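PDB 5US7: VP2 from Human bocavirus 3, which forms the shell of a T=1 icosahedral parvovirus capsid, probably together with the other size variants of the same capsid protein, sixty copies in all. Local coordinates for residues A[303-306]-A[312-315]; A[354-359]-A[523-528]; A[382-387]-A[391-396]; A[418-423]-A[427-432]. All blocks are in the same frame, centred on the assembly; numbering follows the deposited sequence.

Interaction 1: A[303-306]-A[312-315]; sequences AQRV and DTAA
The side chain of R305 lies against T313 and A314, while its guanidinium is held from outside the two segments: NH2 makes a salt bridge to D339 and NE a weak hydrogen bond to the carbonyl of E351. The bond across the contact is weak and doubtful. R305 NH1 stands 3.3 Å from T313 OG1 at a bent N-H...O angle of 123°, and the model is too tight around both atoms to fix them firmly. The side chain runs extended from CG to NE. With chi1 at -68°, CG sits beside the backbone N, and it passes 3.7 Å from A314 O, which also lies over one guanidinium face, displaced toward the rim. At the other end the methyl of A315 rests on the peptide carbonyl of Q304, and A315 CA approaches Q304 O at 3.5 Å in a CA-H...O contact. T313 turns CG2 toward V306 O. The two loop segments run nearly antiparallel, 165° apart, without forming a strand pair. A second subunit closes over them, its Y271 packing on R305 and its G386 on V306. Chemically this is mainly methyl against backbone, crossed by one buried arginine whose charge is probably balanced by D339 rather than by anything in 312-315.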
loop_
_atom_site.group_PDB
_atom_site.type_symbol
_atom_site.label_atom_id
_atom_site.label_comp_id
_atom_site.label_asym_id
_atom_site.label_seq_id
_atom_site.Cartn_x
_atom_site.Cartn_y
_atom_site.Cartn_z
ATOM N N ALA A 303 -59.906 -107.888 20.713
ATOM C CA ALA A 303 -59.038 -108.984 21.142
ATOM C C ALA A 303 -58.757 -108.852 22.639
ATOM O O ALA A 303 -59.560 -108.279 23.380
ATOM C CB ALA A 303 -57.800 -108.997 20.268
ATOM N N GLN A 304 -57.581 -109.308 23.067
ATOM C CA GLN A 304 -57.156 -109.316 24.462
ATOM C C GLN A 304 -55.823 -110.044 24.579
ATOM O O GLN A 304 -55.385 -110.693 23.627
ATOM C CB GLN A 304 -58.186 -109.959 25.394
ATOM C CG GLN A 304 -58.455 -111.436 25.208
ATOM C CD GLN A 304 -59.619 -111.729 24.279
ATOM O OE1 GLN A 304 -60.342 -110.831 23.863
ATOM N NE2 GLN A 304 -59.805 -112.999 23.955
ATOM N N ARG A 305 -55.162 -109.930 25.726
ATOM C CA ARG A 305 -53.815 -110.460 25.870
ATOM C C ARG A 305 -53.805 -111.982 25.798
ATOM O O ARG A 305 -54.800 -112.656 26.073
ATOM C CB ARG A 305 -53.200 -110.013 27.188
ATOM C CG ARG A 305 -52.919 -108.541 27.275
ATOM C CD ARG A 305 -52.324 -108.248 28.616
ATOM N NE ARG A 305 -52.024 -106.842 28.819
ATOM C CZ ARG A 305 -50.880 -106.271 28.473
ATOM N NH1 ARG A 305 -49.925 -106.989 27.906
ATOM N NH2 ARG A 305 -50.686 -104.985 28.705
ATOM N N VAL A 306 -52.647 -112.520 25.430
ATOM C CA VAL A 306 -52.478 -113.944 25.175
ATOM C C VAL A 306 -51.196 -114.415 25.838
ATOM O O VAL A 306 -50.200 -113.687 25.877
ATOM C CB VAL A 306 -52.435 -114.242 23.663
ATOM C CG1 VAL A 306 -52.165 -115.713 23.407
ATOM C CG2 VAL A 306 -53.723 -113.829 23.015
ATOM N N ASP A 312 -44.580 -113.053 25.755
ATOM C CA ASP A 312 -44.994 -111.701 25.416
ATOM C C ASP A 312 -46.514 -111.643 25.370
ATOM O O ASP A 312 -47.149 -112.487 24.732
ATOM C CB ASP A 312 -44.386 -111.268 24.088
ATOM C CG ASP A 312 -44.577 -109.802 23.814
ATOM O OD1 ASP A 312 -45.252 -109.118 24.610
ATOM O OD2 ASP A 312 -44.012 -109.331 22.814
ATOM N N THR A 313 -47.087 -110.645 26.040
ATOM C CA THR A 313 -48.534 -110.503 26.169
ATOM C C THR A 313 -48.904 -109.089 25.752
ATOM O O THR A 313 -48.533 -108.125 26.427
ATOM C CB THR A 313 -48.982 -110.770 27.602
ATOM O OG1 THR A 313 -48.371 -109.811 28.470
ATOM C CG2 THR A 313 -48.555 -112.155 28.042
ATOM N N ALA A 314 -49.639 -108.961 24.651
ATOM C CA ALA A 314 -49.931 -107.643 24.101
ATOM C C ALA A 314 -51.413 -107.454 23.818
ATOM O O ALA A 314 -52.028 -106.512 24.327
ATOM C CB ALA A 314 -49.126 -107.396 22.834
ATOM N N ALA A 315 -51.965 -108.333 22.981
ATOM C CA ALA A 315 -53.244 -108.290 22.273
ATOM C C ALA A 315 -53.123 -107.611 20.922
ATOM O O ALA A 315 -54.031 -107.735 20.108
ATOM C CB ALA A 315 -54.365 -107.605 23.069
#

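Interaction 2: A[354-359]-A[523-528]; sequences VQWYQT and TTWDMC
Two indoles, W356 and W525, make the larger half of this contact. W356 brings the far corner of its six-membered ring, CH2, to 3.7 Å from W525 NE1 and 3.8 Å from W525 CZ2. The ring planes are inclined at 62° and the centroids of the W356 six-membered and W525 five-membered rings lie 5.8 Å apart, an oblique meeting. W525 NE1 has its own polar partner, a weak hydrogen bond to the carbonyl of I370, while the ring of W173 meets W356. The second touch is slighter: the chain of Q358, bent at chi2 (65°), carries its amide end up to the thiol of C528. No hydrogen bond joins the segments. Beyond the buried indoles, T523 and T524 face solvent, and there the loop is tied to itself, T524 OG1 bonding to W525 O at 2.7 Å ahead of a cis peptide between W525 and D526. The backbones stay well apart, so ring corners and side-chain ends do the bridging. Segment 354-359 belongs to the long loop between helix 331-334 and strand 381-382; 523-528 lies in the C-terminal tail that follows strand 466-482.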
loop_
_atom_site.group_PDB
_atom_site.type_symbol
_atom_site.label_atom_id
_atom_site.label_comp_id
_atom_site.label_asym_id
_atom_site.label_seq_id
_atom_site.Cartn_x
_atom_site.Cartn_y
_atom_site.Cartn_z
ATOM N N VAL A 354 -52.674 -98.471 31.474
ATOM C CA VAL A 354 -51.254 -98.350 31.785
ATOM C C VAL A 354 -51.056 -98.622 33.269
ATOM O O VAL A 354 -51.797 -98.103 34.109
ATOM C CB VAL A 354 -50.727 -96.961 31.399
ATOM C CG1 VAL A 354 -49.297 -96.801 31.843
ATOM C CG2 VAL A 354 -50.830 -96.760 29.911
ATOM N N GLN A 355 -50.070 -99.449 33.595
ATOM C CA GLN A 355 -49.881 -99.918 34.960
ATOM C C GLN A 355 -48.394 -100.089 35.219
ATOM O O GLN A 355 -47.694 -100.660 34.384
ATOM C CB GLN A 355 -50.627 -101.236 35.143
ATOM C CG GLN A 355 -50.703 -101.764 36.533
ATOM C CD GLN A 355 -51.584 -102.980 36.591
ATOM O OE1 GLN A 355 -52.171 -103.371 35.588
ATOM N NE2 GLN A 355 -51.692 -103.580 37.763
ATOM N N TRP A 356 -47.906 -99.619 36.364
ATOM C CA TRP A 356 -46.485 -99.735 36.661
ATOM C C TRP A 356 -46.305 -99.959 38.153
ATOM O O TRP A 356 -47.224 -99.752 38.943
ATOM C CB TRP A 356 -45.718 -98.502 36.195
ATOM C CG TRP A 356 -46.092 -97.261 36.900
ATOM C CD1 TRP A 356 -45.467 -96.717 37.971
ATOM C CD2 TRP A 356 -47.191 -96.402 36.598
ATOM N NE1 TRP A 356 -46.097 -95.566 38.354
ATOM C CE2 TRP A 356 -47.162 -95.353 37.525
ATOM C CE3 TRP A 356 -48.194 -96.419 35.631
ATOM C CZ2 TRP A 356 -48.095 -94.330 37.515
ATOM C CZ3 TRP A 356 -49.116 -95.408 35.623
ATOM C CH2 TRP A 356 -49.064 -94.376 36.558
ATOM N N TYR A 357 -45.108 -100.404 38.539
ATOM C CA TYR A 357 -44.872 -100.812 39.916
ATOM C C TYR A 357 -44.278 -99.756 40.832
ATOM O O TYR A 357 -44.195 -100.006 42.037
ATOM C CB TYR A 357 -43.988 -102.050 39.971
ATOM C CG TYR A 357 -44.763 -103.280 39.660
ATOM C CD1 TYR A 357 -45.574 -103.844 40.618
ATOM C CD2 TYR A 357 -44.683 -103.887 38.431
ATOM C CE1 TYR A 357 -46.301 -104.955 40.359
ATOM C CE2 TYR A 357 -45.401 -105.015 38.166
ATOM C CZ TYR A 357 -46.206 -105.548 39.136
ATOM O OH TYR A 357 -46.935 -106.680 38.883
ATOM N N GLN A 358 -43.821 -98.619 40.318
ATOM C CA GLN A 358 -43.442 -97.509 41.189
ATOM C C GLN A 358 -42.205 -97.813 42.033
ATOM O O GLN A 358 -41.568 -96.897 42.557
ATOM C CB GLN A 358 -44.626 -97.143 42.095
ATOM C CG GLN A 358 -44.416 -95.964 43.005
ATOM C CD GLN A 358 -44.232 -94.688 42.236
ATOM O OE1 GLN A 358 -43.115 -94.215 42.057
ATOM N NE2 GLN A 358 -45.331 -94.123 41.763
ATOM N N THR A 359 -41.825 -99.081 42.137
ATOM C CA THR A 359 -40.676 -99.504 42.918
ATOM C C THR A 359 -39.949 -100.610 42.175
ATOM O O THR A 359 -40.586 -101.464 41.548
ATOM C CB THR A 359 -41.074 -100.023 44.307
ATOM O OG1 THR A 359 -42.023 -101.088 44.166
ATOM C CG2 THR A 359 -41.670 -98.918 45.151
ATOM N N THR A 523 -49.344 -94.772 46.803
ATOM C CA THR A 523 -49.914 -96.099 46.611
ATOM C C THR A 523 -50.757 -96.185 45.350
ATOM O O THR A 523 -50.693 -97.183 44.628
ATOM C CB THR A 523 -50.748 -96.499 47.822
ATOM O OG1 THR A 523 -51.799 -95.547 48.012
ATOM C CG2 THR A 523 -49.884 -96.547 49.059
ATOM N N THR A 524 -51.561 -95.166 45.069
ATOM C CA THR A 524 -52.517 -95.245 43.979
ATOM C C THR A 524 -52.557 -93.910 43.254
ATOM O O THR A 524 -51.720 -93.034 43.465
ATOM C CB THR A 524 -53.916 -95.610 44.492
ATOM O OG1 THR A 524 -54.346 -94.623 45.437
ATOM C CG2 THR A 524 -53.934 -96.989 45.147
ATOM N N TRP A 525 -53.514 -93.801 42.346
ATOM C CA TRP A 525 -54.053 -92.544 41.857
ATOM C C TRP A 525 -54.993 -92.018 42.946
ATOM O O TRP A 525 -55.489 -92.808 43.747
ATOM C CB TRP A 525 -54.792 -92.805 40.553
ATOM C CG TRP A 525 -53.886 -93.133 39.445
ATOM C CD1 TRP A 525 -53.134 -94.248 39.332
ATOM C CD2 TRP A 525 -53.756 -92.433 38.208
ATOM N NE1 TRP A 525 -52.452 -94.242 38.148
ATOM C CE2 TRP A 525 -52.830 -93.140 37.431
ATOM C CE3 TRP A 525 -54.308 -91.263 37.692
ATOM C CZ2 TRP A 525 -52.441 -92.719 36.174
ATOM C CZ3 TRP A 525 -53.917 -90.850 36.445
ATOM C CH2 TRP A 525 -52.991 -91.568 35.700
ATOM N N ASP A 526 -55.255 -90.715 43.000
ATOM C CA ASP A 526 -54.707 -89.735 42.086
ATOM C C ASP A 526 -53.471 -89.074 42.653
ATOM O O ASP A 526 -52.958 -88.133 42.067
ATOM C CB ASP A 526 -55.753 -88.675 41.750
ATOM C CG ASP A 526 -56.875 -89.214 40.889
ATOM O OD1 ASP A 526 -56.714 -90.308 40.312
ATOM O OD2 ASP A 526 -57.917 -88.538 40.781
ATOM N N MET A 527 -53.008 -89.518 43.817
ATOM C CA MET A 527 -51.673 -89.118 44.221
ATOM C C MET A 527 -50.695 -89.612 43.166
ATOM O O MET A 527 -50.905 -90.658 42.551
ATOM C CB MET A 527 -51.339 -89.651 45.617
ATOM C CG MET A 527 -51.203 -91.140 45.740
ATOM S SD MET A 527 -51.143 -91.720 47.445
ATOM C CE MET A 527 -52.873 -91.993 47.781
ATOM N N CYS A 528 -49.618 -88.855 42.967
ATOM C CA CYS A 528 -48.818 -88.697 41.748
ATOM C C CYS A 528 -49.367 -87.564 40.891
ATOM O O CYS A 528 -48.697 -87.141 39.954
ATOM C CB CYS A 528 -48.725 -89.971 40.889
ATOM S SG CYS A 528 -47.929 -91.398 41.648
#

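Interaction 3: A[382-387]-A[391-396]; sequences TLYRGN and YNLCSD
The rings of Y384 and Y391 meet the opposing backbone in different ways. Over one face of Y384 lies L393, its CD1 4.0 Å from the ring centroid, a CH-pi contact. L393 CA is over a face of this ring too, T382 CG2 sits in plane at its edge, and R331 of a third subunit adds a cation-pi contact. Y391 takes R385 O at its edge, and its CD1 comes to 3.4 Å from G386 CA. The guanidinium of R385, carried out on an extended chain, has C394 CA near its plane at an edge. Two amides also meet: N387 ND2 donates to N392 OD1 at 2.9 Å, nearly in line with the acceptor C=O and within the donor's amide plane, although the two amide planes are 60° apart. N387 reaches this acceptor because chi1 (-175°) sets CG away from its own backbone N. Beside this bond the main chains of R385 and N392 form a single antiparallel hydrogen-bonded bridge, N392 N to R385 O at 3.1 Å and nearly straight (172°), which closes a short loop. At the buried end L383 CB packs 3.7 Å from C394 CB, with W316 of the third subunit also on L383. T382, leading into the loop, pairs antiparallel with a strand of the third subunit. Such interlocking of neighbouring subunits is consistent with the long GH loop of the parvovirus jelly-roll coat protein.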
loop_
_atom_site.group_PDB
_atom_site.type_symbol
_atom_site.label_atom_id
_atom_site.label_comp_id
_atom_site.label_asym_id
_atom_site.label_seq_id
_atom_site.Cartn_x
_atom_site.Cartn_y
_atom_site.Cartn_z
ATOM N N THR A 382 -66.191 -93.264 23.805
ATOM C CA THR A 382 -66.856 -94.488 23.375
ATOM C C THR A 382 -67.565 -94.224 22.051
ATOM O O THR A 382 -67.750 -93.075 21.652
ATOM C CB THR A 382 -67.824 -94.995 24.441
ATOM O OG1 THR A 382 -68.205 -96.333 24.121
ATOM C CG2 THR A 382 -69.059 -94.132 24.484
ATOM N N LEU A 383 -67.955 -95.301 21.361
ATOM C CA LEU A 383 -68.536 -95.159 20.027
ATOM C C LEU A 383 -69.946 -95.728 19.911
ATOM O O LEU A 383 -70.850 -94.991 19.518
ATOM C CB LEU A 383 -67.626 -95.775 18.965
ATOM C CG LEU A 383 -67.998 -95.330 17.545
ATOM C CD1 LEU A 383 -68.529 -93.907 17.535
ATOM C CD2 LEU A 383 -66.817 -95.406 16.622
ATOM N N TYR A 384 -70.162 -97.024 20.135
ATOM C CA TYR A 384 -71.526 -97.559 20.124
ATOM C C TYR A 384 -72.308 -97.337 18.835
ATOM O O TYR A 384 -73.155 -96.444 18.781
ATOM C CB TYR A 384 -72.353 -96.997 21.280
ATOM C CG TYR A 384 -71.996 -97.581 22.610
ATOM C CD1 TYR A 384 -72.531 -98.791 23.012
ATOM C CD2 TYR A 384 -71.142 -96.926 23.468
ATOM C CE1 TYR A 384 -72.210 -99.339 24.223
ATOM C CE2 TYR A 384 -70.819 -97.465 24.685
ATOM C CZ TYR A 384 -71.350 -98.673 25.057
ATOM O OH TYR A 384 -71.030 -99.208 26.280
ATOM N N ARG A 385 -72.028 -98.102 17.788
ATOM C CA ARG A 385 -72.829 -97.986 16.577
ATOM C C ARG A 385 -74.262 -98.446 16.823
ATOM O O ARG A 385 -74.550 -99.209 17.746
ATOM C CB ARG A 385 -72.212 -98.782 15.432
ATOM C CG ARG A 385 -72.202 -100.269 15.615
ATOM C CD ARG A 385 -71.513 -100.915 14.432
ATOM N NE ARG A 385 -71.494 -102.368 14.534
ATOM C CZ ARG A 385 -70.584 -103.057 15.213
ATOM N NH1 ARG A 385 -69.611 -102.422 15.853
ATOM N NH2 ARG A 385 -70.642 -104.380 15.251
ATOM N N GLY A 386 -75.162 -97.978 15.958
ATOM C CA GLY A 386 -76.580 -98.013 16.281
ATOM C C GLY A 386 -77.185 -99.402 16.243
ATOM O O GLY A 386 -77.862 -99.819 17.183
ATOM N N ASN A 387 -76.940 -100.138 15.168
ATOM C CA ASN A 387 -77.687 -101.371 14.861
ATOM C C ASN A 387 -79.165 -100.978 14.759
ATOM O O ASN A 387 -79.480 -99.895 14.249
ATOM C CB ASN A 387 -77.359 -102.446 15.891
ATOM C CG ASN A 387 -78.002 -103.782 15.580
ATOM O OD1 ASN A 387 -78.995 -103.855 14.859
ATOM N ND2 ASN A 387 -77.438 -104.848 16.130
ATOM N N TYR A 391 -78.078 -100.620 21.121
ATOM C CA TYR A 391 -76.798 -100.219 20.561
ATOM C C TYR A 391 -75.780 -101.307 20.841
ATOM O O TYR A 391 -75.985 -102.177 21.691
ATOM C CB TYR A 391 -76.308 -98.890 21.141
ATOM C CG TYR A 391 -77.107 -97.690 20.714
ATOM C CD1 TYR A 391 -76.793 -97.010 19.553
ATOM C CD2 TYR A 391 -78.168 -97.230 21.474
ATOM C CE1 TYR A 391 -77.513 -95.917 19.152
ATOM C CE2 TYR A 391 -78.896 -96.134 21.081
ATOM C CZ TYR A 391 -78.563 -95.480 19.918
ATOM O OH TYR A 391 -79.284 -94.383 19.519
ATOM N N ASN A 392 -74.673 -101.242 20.114
ATOM C CA ASN A 392 -73.577 -102.171 20.310
ATOM C C ASN A 392 -72.279 -101.391 20.267
ATOM O O ASN A 392 -72.089 -100.540 19.397
ATOM C CB ASN A 392 -73.579 -103.265 19.245
ATOM C CG ASN A 392 -74.843 -104.090 19.272
ATOM O OD1 ASN A 392 -75.463 -104.330 18.238
ATOM N ND2 ASN A 392 -75.247 -104.515 20.463
ATOM N N LEU A 393 -71.395 -101.677 21.215
ATOM C CA LEU A 393 -70.128 -100.969 21.290
ATOM C C LEU A 393 -69.270 -101.266 20.070
ATOM O O LEU A 393 -69.177 -102.409 19.617
ATOM C CB LEU A 393 -69.383 -101.360 22.560
ATOM C CG LEU A 393 -67.981 -100.774 22.705
ATOM C CD1 LEU A 393 -68.039 -99.264 22.745
ATOM C CD2 LEU A 393 -67.312 -101.315 23.948
ATOM N N CYS A 394 -68.640 -100.225 19.536
ATOM C CA CYS A 394 -67.692 -100.369 18.441
ATOM C C CYS A 394 -66.304 -100.520 19.048
ATOM O O CYS A 394 -65.766 -99.575 19.632
ATOM C CB CYS A 394 -67.764 -99.170 17.501
ATOM S SG CYS A 394 -66.661 -99.271 16.079
ATOM N N SER A 395 -65.724 -101.712 18.906
ATOM C CA SER A 395 -64.499 -102.042 19.622
ATOM C C SER A 395 -63.280 -101.380 18.994
ATOM O O SER A 395 -62.454 -100.793 19.699
ATOM C CB SER A 395 -64.319 -103.558 19.665
ATOM O OG SER A 395 -65.368 -104.171 20.391
ATOM N N ASP A 396 -63.149 -101.465 17.678
ATOM C CA ASP A 396 -62.004 -100.914 16.970
ATOM C C ASP A 396 -62.407 -99.604 16.316
ATOM O O ASP A 396 -63.260 -99.589 15.423
ATOM C CB ASP A 396 -61.485 -101.898 15.925
ATOM C CG ASP A 396 -60.835 -103.110 16.547
ATOM O OD1 ASP A 396 -60.488 -103.046 17.743
ATOM O OD2 ASP A 396 -60.681 -104.131 15.847
#

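Interaction 4: A[418-423]-A[427-432]; sequences CKQPRS and TTIDPF
C418 opens the contact, its SG 3.7 Å from CG of P431, a purely apolar touch between a thiol and the outer corner of a pyrrolidine ring. With chi1 at 56°, the thiol lies between the backbone N and carbonyl carbon, directed at the proline. K419, next in line, turns away from 427-432 and makes a salt bridge with the C-terminal carboxylate of L539 in a second subunit. Q420 comes back toward the other segment. Its chain is extended through chi1 (-175°) and chi2 (178°), which sends the amide across to I429, where NE2 lies 3.3 Å from I429 CG1 and 3.7 Å from I429 CD1. The two side chains meet at a slant, and amide nitrogen against aliphatic carbon is contact without a hydrogen bond. Past Q420 the chain leaves 427-432, and P421 to S423 add nothing to the contact. The segments are therefore bridged by two separate side-chain pairs, C418 with P431 and Q420 with I429, while the CA atoms of each pair are 8.4 Å apart. The main chain of I429 is tied elsewhere, its O accepting from K425 NZ of a third subunit. C418 and K419 end strand 417-419, which runs parallel to strand 436-438. Backbone bonds link C418 to I436 and M438, and Q420 to M438, while the side chains of C418 and I429 both touch A437 of that strand.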
loop_
_atom_site.group_PDB
_atom_site.type_symbol
_atom_site.label_atom_id
_atom_site.label_comp_id
_atom_site.label_asym_id
_atom_site.label_seq_id
_atom_site.Cartn_x
_atom_site.Cartn_y
_atom_site.Cartn_z
ATOM N N CYS A 418 -40.112 -89.547 24.196
ATOM C CA CYS A 418 -39.681 -90.745 23.500
ATOM C C CYS A 418 -39.074 -90.313 22.178
ATOM O O CYS A 418 -39.217 -89.165 21.758
ATOM C CB CYS A 418 -40.835 -91.725 23.275
ATOM S SG CYS A 418 -42.241 -91.036 22.409
ATOM N N LYS A 419 -38.376 -91.225 21.520
ATOM C CA LYS A 419 -37.766 -90.918 20.238
ATOM C C LYS A 419 -38.684 -91.388 19.123
ATOM O O LYS A 419 -39.056 -92.565 19.073
ATOM C CB LYS A 419 -36.394 -91.561 20.082
ATOM C CG LYS A 419 -35.739 -91.097 18.810
ATOM C CD LYS A 419 -34.324 -91.557 18.660
ATOM C CE LYS A 419 -33.755 -90.992 17.380
ATOM N NZ LYS A 419 -34.419 -91.588 16.196
ATOM N N GLN A 420 -39.045 -90.474 18.241
ATOM C CA GLN A 420 -39.809 -90.837 17.065
ATOM C C GLN A 420 -38.880 -91.459 16.035
ATOM O O GLN A 420 -37.939 -90.796 15.590
ATOM C CB GLN A 420 -40.483 -89.619 16.477
ATOM C CG GLN A 420 -41.388 -89.939 15.333
ATOM C CD GLN A 420 -42.077 -88.717 14.823
ATOM O OE1 GLN A 420 -41.932 -87.635 15.385
ATOM N NE2 GLN A 420 -42.827 -88.869 13.745
ATOM N N PRO A 421 -39.098 -92.704 15.633
ATOM C CA PRO A 421 -38.173 -93.337 14.694
ATOM C C PRO A 421 -38.257 -92.712 13.314
ATOM O O PRO A 421 -39.332 -92.347 12.838
ATOM C CB PRO A 421 -38.632 -94.796 14.680
ATOM C CG PRO A 421 -40.030 -94.743 15.071
ATOM C CD PRO A 421 -40.188 -93.608 16.021
ATOM N N ARG A 422 -37.098 -92.585 12.678
ATOM C CA ARG A 422 -37.028 -91.972 11.363
ATOM C C ARG A 422 -37.647 -92.896 10.330
ATOM O O ARG A 422 -37.310 -94.079 10.259
ATOM C CB ARG A 422 -35.580 -91.668 10.995
ATOM C CG ARG A 422 -34.920 -90.665 11.907
ATOM C CD ARG A 422 -33.493 -90.381 11.474
ATOM N NE ARG A 422 -32.840 -89.440 12.376
ATOM C CZ ARG A 422 -32.219 -89.795 13.495
ATOM N NH1 ARG A 422 -32.158 -91.073 13.839
ATOM N NH2 ARG A 422 -31.652 -88.877 14.265
ATOM N N SER A 423 -38.561 -92.358 9.533
ATOM C CA SER A 423 -39.228 -93.156 8.523
ATOM C C SER A 423 -39.779 -92.232 7.458
ATOM O O SER A 423 -39.922 -91.027 7.671
ATOM C CB SER A 423 -40.353 -93.990 9.120
ATOM O OG SER A 423 -41.368 -93.148 9.628
ATOM N N THR A 427 -48.372 -91.393 10.498
ATOM C CA THR A 427 -49.636 -90.748 10.793
ATOM C C THR A 427 -49.403 -89.704 11.879
ATOM O O THR A 427 -48.262 -89.362 12.196
ATOM C CB THR A 427 -50.673 -91.782 11.198
ATOM O OG1 THR A 427 -50.210 -92.484 12.352
ATOM C CG2 THR A 427 -50.887 -92.766 10.080
ATOM N N THR A 428 -50.476 -89.161 12.445
ATOM C CA THR A 428 -50.314 -88.207 13.531
ATOM C C THR A 428 -49.619 -88.890 14.698
ATOM O O THR A 428 -49.805 -90.083 14.941
ATOM C CB THR A 428 -51.664 -87.639 13.967
ATOM O OG1 THR A 428 -51.450 -86.501 14.808
ATOM C CG2 THR A 428 -52.450 -88.654 14.750
ATOM N N ILE A 429 -48.783 -88.143 15.402
ATOM C CA ILE A 429 -47.914 -88.726 16.411
ATOM C C ILE A 429 -48.349 -88.236 17.778
ATOM O O ILE A 429 -48.122 -87.076 18.138
ATOM C CB ILE A 429 -46.442 -88.385 16.162
ATOM C CG1 ILE A 429 -45.998 -88.905 14.800
ATOM C CG2 ILE A 429 -45.590 -88.983 17.246
ATOM C CD1 ILE A 429 -46.123 -90.396 14.655
ATOM N N ASP A 430 -48.974 -89.122 18.546
ATOM C CA ASP A 430 -48.869 -89.060 19.969
ATOM C C ASP A 430 -48.751 -90.505 20.433
ATOM O O ASP A 430 -49.540 -91.357 20.003
ATOM C CB ASP A 430 -50.062 -88.374 20.635
ATOM C CG ASP A 430 -51.387 -89.034 20.309
ATOM O OD1 ASP A 430 -51.456 -89.832 19.356
ATOM O OD2 ASP A 430 -52.365 -88.774 21.035
ATOM N N PRO A 431 -47.830 -90.812 21.329
ATOM C CA PRO A 431 -47.827 -92.141 21.929
ATOM C C PRO A 431 -48.875 -92.229 23.018
ATOM O O PRO A 431 -49.241 -91.235 23.645
ATOM C CB PRO A 431 -46.408 -92.274 22.485
ATOM C CG PRO A 431 -45.970 -90.896 22.690
ATOM C CD PRO A 431 -46.585 -90.088 21.602
ATOM N N PHE A 432 -49.368 -93.440 23.233
ATOM C CA PHE A 432 -50.465 -93.610 24.169
ATOM C C PHE A 432 -50.011 -93.662 25.616
ATOM O O PHE A 432 -50.856 -93.778 26.506
ATOM C CB PHE A 432 -51.263 -94.867 23.838
ATOM C CG PHE A 432 -52.000 -94.786 22.540
ATOM C CD1 PHE A 432 -52.167 -93.578 21.899
ATOM C CD2 PHE A 432 -52.561 -95.914 21.982
ATOM C CE1 PHE A 432 -52.852 -93.500 20.715
ATOM C CE2 PHE A 432 -53.250 -95.838 20.799
ATOM C CZ PHE A 432 -53.395 -94.631 20.165
#

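Overall arrangement
Interactions 1, 3 and 4 lie wholly within the long stretch between strands 236-248 and 445-449; interaction 2 joins that stretch to the C-terminal tail and encloses 3 and 4 along the chain. Interactions 1 and 2 are buried, 3 and 4 only partly so. Their chemistry differs: a buried arginine and methyl groups on backbone in 1, indoles in 2, backbone and amide hydrogen bonds in 3, two sparse side-chain touches without a hydrogen bond in 4. Interaction 3 is farthest from the chain centre, its centre about 32 Å away, against about 13 Å for 4. Although 1 and 3 do not touch within one chain, 303-306 packs on 382-387 of a second subunit, so the two meet between subunits.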